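Local coordinates for ferric iron-binding protein HitA (PDB 6IWF) that binds ferric iron as a bacterial solute-binding protein and has been linked to gallium internalization in Pseudomonas aeruginosa, at residues R102-P110 and L208-G216. Residues are numbered along the deposited sequence; the frame is centred on the assembly and turned at random.
Sequences RTRVLAYNP and LNSRLHYFG
Y108 and R211 face each other as a hydrogen-bonded antiparallel pair, and their side chains meet as well. R211 NE and NH1 both donate to Y108 OH, at 2.9 and 2.7 Å from it. The hydroxyl lies close to the guanidinium plane, at its edge, and both bonds are bent. The guanidinium is turned 73° against the tyrosine ring. R211 reaches the hydroxyl because its chain bends at chi3 (-50°). P110 lies over one guanidinium face, with its CB 3.7 Å from R211 CZ, so the group is held at an edge and on a face. The Y108 ring also packs on H213 CB.

The backbones of Y108 and R211 exchange two bonds, and so do those of L106 and H213; L106 N to H213 O is nearly straight. A107 and L212 form the non-hydrogen-bonded pair between them. Strand 211-213 thus adds a short antiparallel edge to the end of strand 97-108, which also pairs with strand 190-194. This belongs to the mixed sheet of a periplasmic-binding-protein fold. The side chains of T103 and V105 come within about 8 and 7 Å of those of the iron-binding Y196 and Y197, respectively; no iron is bound in this model.

On the face of A107 and L212, L212 CD2 sits 3.8 Å from A107 CB and also touches V105 CG2. W198 packs against L212 and M180 against A107. V105 CG1 presses obliquely on the Y214 ring, 3.4 Å from CE2, while T103 CG2 meets that ring at its edge. The CB of Y214 points away from the other strand, but chi1 of -67° sets CG beside the backbone N and brings the ring back alongside V105. On the opposite face, F215 lays CE2 4.0 Å from L106 CB. Beyond the L106-H213 pair, a water donates to R104 O and accepts from F215 N.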
ATOM      1  N   ARG A 102       0.153  -1.579   5.777  1.00  6.32           N
ATOM      2  CA  ARG A 102      -1.101  -2.303   5.616  1.00  6.14           C
ATOM      3  C   ARG A 102      -0.771  -3.772   5.420  1.00  7.69           C
ATOM      4  O   ARG A 102       0.385  -4.135   5.180  1.00  5.58           O
ATOM      5  CB  ARG A 102      -1.871  -1.819   4.398  1.00 11.44           C
ATOM      6  CG  ARG A 102      -1.137  -2.311   3.184  1.00 16.27           C
ATOM      7  CD  ARG A 102      -1.138  -1.391   2.052  1.00 20.23           C
ATOM      8  NE  ARG A 102      -0.661  -0.060   2.385  1.00 18.59           N
ATOM      9  CZ  ARG A 102      -0.864   0.963   1.570  1.00 22.14           C
ATOM     10  NH1 ARG A 102      -0.435   2.165   1.883  1.00 26.48           N
ATOM     11  NH2 ARG A 102      -1.517   0.759   0.429  1.00 23.75           N
ATOM     12  N   THR A 103      -1.797  -4.621   5.439  1.00  5.94           N
ATOM     13  CA  THR A 103      -1.562  -6.052   5.279  1.00  5.24           C
ATOM     14  C   THR A 103      -2.536  -6.655   4.280  1.00  6.22           C
ATOM     15  O   THR A 103      -3.706  -6.262   4.213  1.00  7.73           O
ATOM     16  CB  THR A 103      -1.659  -6.799   6.646  1.00  7.26           C
ATOM     17  OG1 THR A 103      -1.343  -8.189   6.465  1.00 11.50           O
ATOM     18  CG2 THR A 103      -3.041  -6.673   7.288  1.00  9.32           C
ATOM     19  N   ARG A 104      -2.049  -7.622   3.509  1.00  3.89           N
ATOM     20  CA  ARG A 104      -2.938  -8.406   2.666  1.00  4.12           C
ATOM     21  C   ARG A 104      -3.791  -9.321   3.532  1.00  6.24           C
ATOM     22  O   ARG A 104      -3.354  -9.807   4.583  1.00  5.42           O
ATOM     23  CB  ARG A 104      -2.136  -9.236   1.655  1.00  5.88           C
ATOM     24  CG  ARG A 104      -1.184  -8.398   0.795  1.00  5.03           C
ATOM     25  CD  ARG A 104      -1.926  -7.653  -0.259  1.00 17.58           C
ATOM     26  NE  ARG A 104      -2.545  -8.539  -1.248  1.00  9.15           N
ATOM     27  CZ  ARG A 104      -3.316  -8.072  -2.224  1.00 12.84           C
ATOM     28  NH1 ARG A 104      -3.526  -6.761  -2.308  1.00 18.87           N
ATOM     29  NH2 ARG A 104      -3.862  -8.888  -3.105  1.00 13.02           N
ATOM     30  N   VAL A 105      -5.023  -9.540   3.091  1.00  5.95           N
ATOM     31  CA  VAL A 105      -5.976 -10.402   3.781  1.00  5.14           C
ATOM     32  C   VAL A 105      -6.750 -11.194   2.736  1.00  5.42           C
ATOM     33  O   VAL A 105      -6.597 -10.989   1.526  1.00  6.24           O
ATOM     34  CB  VAL A 105      -6.945  -9.602   4.675  1.00  7.00           C
ATOM     35  CG1 VAL A 105      -6.177  -8.864   5.755  1.00  8.58           C
ATOM     36  CG2 VAL A 105      -7.768  -8.629   3.835  1.00  6.17           C
ATOM     37  N   LEU A 106      -7.597 -12.102   3.218  1.00  4.87           N
ATOM     38  CA  LEU A 106      -8.579 -12.809   2.400  1.00  5.46           C
ATOM     39  C   LEU A 106      -9.962 -12.407   2.918  1.00  6.25           C
ATOM     40  O   LEU A 106     -10.380 -12.845   3.995  1.00  6.75           O
ATOM     41  CB  LEU A 106      -8.357 -14.331   2.466  1.00  5.45           C
ATOM     42  CG  LEU A 106      -9.287 -15.184   1.597  1.00  6.92           C
ATOM     43  CD1 LEU A 106      -8.942 -15.045   0.117  1.00  6.96           C
ATOM     44  CD2 LEU A 106      -9.153 -16.637   2.034  1.00  9.02           C
ATOM     45  N   ALA A 107     -10.674 -11.552   2.187  1.00  4.83           N
ATOM     46  CA  ALA A 107     -12.054 -11.258   2.569  1.00  5.71           C
ATOM     47  C   ALA A 107     -12.927 -12.423   2.124  1.00  5.87           C
ATOM     48  O   ALA A 107     -12.690 -13.009   1.064  1.00  8.35           O
ATOM     49  CB  ALA A 107     -12.533  -9.951   1.942  1.00  7.20           C
ATOM     50  N   TYR A 108     -13.897 -12.803   2.953  1.00  5.51           N
ATOM     51  CA  TYR A 108     -14.739 -13.933   2.585  1.00  7.83           C
ATOM     52  C   TYR A 108     -16.149 -13.725   3.115  1.00  6.46           C
ATOM     53  O   TYR A 108     -16.375 -12.975   4.068  1.00  8.41           O
ATOM     54  CB  TYR A 108     -14.164 -15.267   3.087  1.00  7.97           C
ATOM     55  CG  TYR A 108     -14.235 -15.479   4.590  1.00  4.37           C
ATOM     56  CD1 TYR A 108     -13.319 -14.866   5.440  1.00  6.52           C
ATOM     57  CD2 TYR A 108     -15.195 -16.314   5.150  1.00  8.59           C
ATOM     58  CE1 TYR A 108     -13.369 -15.054   6.816  1.00  8.20           C
ATOM     59  CE2 TYR A 108     -15.255 -16.512   6.549  1.00  8.56           C
ATOM     60  CZ  TYR A 108     -14.340 -15.874   7.364  1.00 11.77           C
ATOM     61  OH  TYR A 108     -14.374 -16.047   8.740  1.00 10.48           O
ATOM     62  N   ASN A 109     -17.099 -14.412   2.470  1.00  7.85           N
ATOM     63  CA  ASN A 109     -18.498 -14.371   2.868  1.00 11.48           C
ATOM     64  C   ASN A 109     -18.803 -15.621   3.675  1.00  8.76           C
ATOM     65  O   ASN A 109     -18.806 -16.725   3.105  1.00 10.45           O
ATOM     66  CB  ASN A 109     -19.403 -14.295   1.641  1.00 10.83           C
ATOM     67  CG  ASN A 109     -20.883 -14.217   2.004  1.00 17.09           C
ATOM     68  OD1 ASN A 109     -21.269 -14.444   3.152  1.00 12.22           O
ATOM     69  ND2 ASN A 109     -21.715 -13.903   1.018  1.00 20.56           N
ATOM     70  N   PRO A 110     -19.026 -15.518   4.989  1.00 11.20           N
ATOM     71  CA  PRO A 110     -19.229 -16.735   5.795  1.00 11.21           C
ATOM     72  C   PRO A 110     -20.531 -17.448   5.505  1.00 13.25           C
ATOM     73  O   PRO A 110     -20.701 -18.584   5.969  1.00 18.10           O
ATOM     74  CB  PRO A 110     -19.184 -16.217   7.248  1.00 15.09           C
ATOM     75  CG  PRO A 110     -19.439 -14.755   7.158  1.00 16.92           C
ATOM     76  CD  PRO A 110     -18.999 -14.290   5.805  1.00 12.62           C
ATOM     77  N   LEU A 208     -21.237  -5.422   8.454  1.00 16.71           N
ATOM     78  CA  LEU A 208     -20.964  -6.180   7.239  1.00 16.09           C
ATOM     79  C   LEU A 208     -21.280  -7.661   7.416  1.00 15.62           C
ATOM     80  O   LEU A 208     -21.182  -8.215   8.516  1.00 19.43           O
ATOM     81  CB  LEU A 208     -19.500  -6.032   6.805  1.00 14.28           C
ATOM     82  CG  LEU A 208     -19.077  -4.653   6.289  1.00 16.16           C
ATOM     83  CD1 LEU A 208     -17.661  -4.707   5.723  1.00 13.60           C
ATOM     84  CD2 LEU A 208     -20.064  -4.115   5.250  1.00 16.42           C
ATOM     85  N   ASN A 209     -21.641  -8.296   6.299  1.00 17.07           N
ATOM     86  CA  ASN A 209     -21.737  -9.749   6.229  1.00 18.73           C
ATOM     87  C   ASN A 209     -20.361 -10.387   6.085  1.00 17.12           C
ATOM     88  O   ASN A 209     -20.080 -11.424   6.699  1.00 14.84           O
ATOM     89  CB  ASN A 209     -22.612 -10.152   5.039  1.00 22.07           C
ATOM     90  CG  ASN A 209     -24.081  -9.915   5.289  1.00 31.24           C
ATOM     91  OD1 ASN A 209     -24.557 -10.064   6.417  1.00 37.42           O
ATOM     92  ND2 ASN A 209     -24.810  -9.538   4.241  1.00 32.87           N
ATOM     93  N   SER A 210     -19.501  -9.773   5.284  1.00 14.20           N
ATOM     94  CA  SER A 210     -18.198 -10.347   4.994  1.00 12.10           C
ATOM     95  C   SER A 210     -17.274 -10.226   6.203  1.00 14.29           C
ATOM     96  O   SER A 210     -17.464  -9.391   7.097  1.00  9.05           O
ATOM     97  CB  SER A 210     -17.582  -9.658   3.776  1.00 15.32           C
ATOM     98  OG  SER A 210     -17.250  -8.315   4.080  1.00 18.66           O
ATOM     99  N   ARG A 211     -16.257 -11.083   6.227  1.00  8.23           N
ATOM    100  CA  ARG A 211     -15.273 -11.088   7.295  1.00  9.25           C
ATOM    101  C   ARG A 211     -13.883 -11.156   6.677  1.00  7.91           C
ATOM    102  O   ARG A 211     -13.718 -11.442   5.489  1.00  7.36           O
ATOM    103  CB  ARG A 211     -15.513 -12.249   8.272  1.00 12.22           C
ATOM    104  CG  ARG A 211     -16.917 -12.210   8.929  1.00 14.91           C
ATOM    105  CD  ARG A 211     -17.078 -13.168  10.115  1.00 28.58           C
ATOM    106  NE  ARG A 211     -16.634 -14.529   9.816  1.00 29.49           N
ATOM    107  CZ  ARG A 211     -17.164 -15.636  10.343  1.00 33.05           C
ATOM    108  NH1 ARG A 211     -16.675 -16.829  10.004  1.00 16.22           N
ATOM    109  NH2 ARG A 211     -18.182 -15.554  11.206  1.00 29.05           N
ATOM    110  N   LEU A 212     -12.877 -10.887   7.500  1.00  8.00           N
ATOM    111  CA  LEU A 212     -11.491 -10.932   7.069  1.00  7.48           C
ATOM    112  C   LEU A 212     -10.822 -12.162   7.645  1.00 10.16           C
ATOM    113  O   LEU A 212     -10.915 -12.430   8.850  1.00 11.96           O
ATOM    114  CB  LEU A 212     -10.726  -9.675   7.491  1.00  6.91           C
ATOM    115  CG  LEU A 212     -11.187  -8.397   6.798  1.00  7.70           C
ATOM    116  CD1 LEU A 212     -10.176  -7.279   7.051  1.00 10.03           C
ATOM    117  CD2 LEU A 212     -11.395  -8.613   5.309  1.00  8.79           C
ATOM    118  N   HIS A 213     -10.138 -12.895   6.781  1.00  5.53           N
ATOM    119  CA  HIS A 213      -9.270 -13.984   7.181  1.00  7.36           C
ATOM    120  C   HIS A 213      -7.824 -13.539   7.029  1.00  6.54           C
ATOM    121  O   HIS A 213      -7.447 -12.983   5.995  1.00  6.72           O
ATOM    122  CB  HIS A 213      -9.530 -15.218   6.324  1.00  8.88           C
ATOM    123  CG  HIS A 213      -8.620 -16.357   6.644  1.00 10.95           C
ATOM    124  ND1 HIS A 213      -8.700 -17.056   7.828  1.00 12.99           N
ATOM    125  CD2 HIS A 213      -7.585 -16.890   5.955  1.00 10.68           C
ATOM    126  CE1 HIS A 213      -7.766 -17.991   7.846  1.00 14.48           C
ATOM    127  NE2 HIS A 213      -7.078 -17.915   6.719  1.00 13.19           N
ATOM    128  N   TYR A 214      -7.018 -13.794   8.052  1.00  7.71           N
ATOM    129  CA  TYR A 214      -5.592 -13.496   8.014  1.00  8.08           C
ATOM    130  C   TYR A 214      -4.838 -14.806   7.849  1.00  7.20           C
ATOM    131  O   TYR A 214      -5.004 -15.727   8.661  1.00  8.62           O
ATOM    132  CB  TYR A 214      -5.154 -12.766   9.284  1.00  8.27           C
ATOM    133  CG  TYR A 214      -5.746 -11.400   9.370  1.00  6.74           C
ATOM    134  CD1 TYR A 214      -7.066 -11.217   9.780  1.00 12.12           C
ATOM    135  CD2 TYR A 214      -5.007 -10.285   9.006  1.00  9.78           C
ATOM    136  CE1 TYR A 214      -7.613  -9.960   9.843  1.00 11.34           C
ATOM    137  CE2 TYR A 214      -5.548  -9.024   9.066  1.00 11.18           C
ATOM    138  CZ  TYR A 214      -6.846  -8.867   9.479  1.00 13.15           C
ATOM    139  OH  TYR A 214      -7.377  -7.603   9.522  1.00 16.49           O
ATOM    140  N   PHE A 215      -4.025 -14.893   6.800  1.00  5.89           N
ATOM    141  CA  PHE A 215      -3.286 -16.130   6.553  1.00  6.20           C
ATOM    142  C   PHE A 215      -2.268 -16.394   7.658  1.00  6.35           C
ATOM    143  O   PHE A 215      -2.082 -17.544   8.083  1.00  9.76           O
ATOM    144  CB  PHE A 215      -2.578 -16.064   5.193  1.00  4.92           C
ATOM    145  CG  PHE A 215      -3.473 -16.307   4.009  1.00  5.19           C
ATOM    146  CD1 PHE A 215      -4.031 -17.566   3.776  1.00  8.39           C
ATOM    147  CD2 PHE A 215      -3.729 -15.289   3.104  1.00  6.67           C
ATOM    148  CE1 PHE A 215      -4.846 -17.793   2.659  1.00  6.86           C
ATOM    149  CE2 PHE A 215      -4.552 -15.508   1.995  1.00  4.65           C
ATOM    150  CZ  PHE A 215      -5.094 -16.759   1.769  1.00  6.23           C
ATOM    151  N   GLY A 216      -1.614 -15.345   8.143  1.00  7.56           N
ATOM    152  CA  GLY A 216      -0.560 -15.491   9.137  1.00 11.07           C
ATOM    153  C   GLY A 216       0.537 -16.447   8.715  1.00 14.06           C
ATOM    154  O   GLY A 216       0.763 -16.645   7.517  1.00 10.78           O
TER
HETATM  155  O   HOH W   1      -3.318 -12.436   5.601  1.00  6.83           O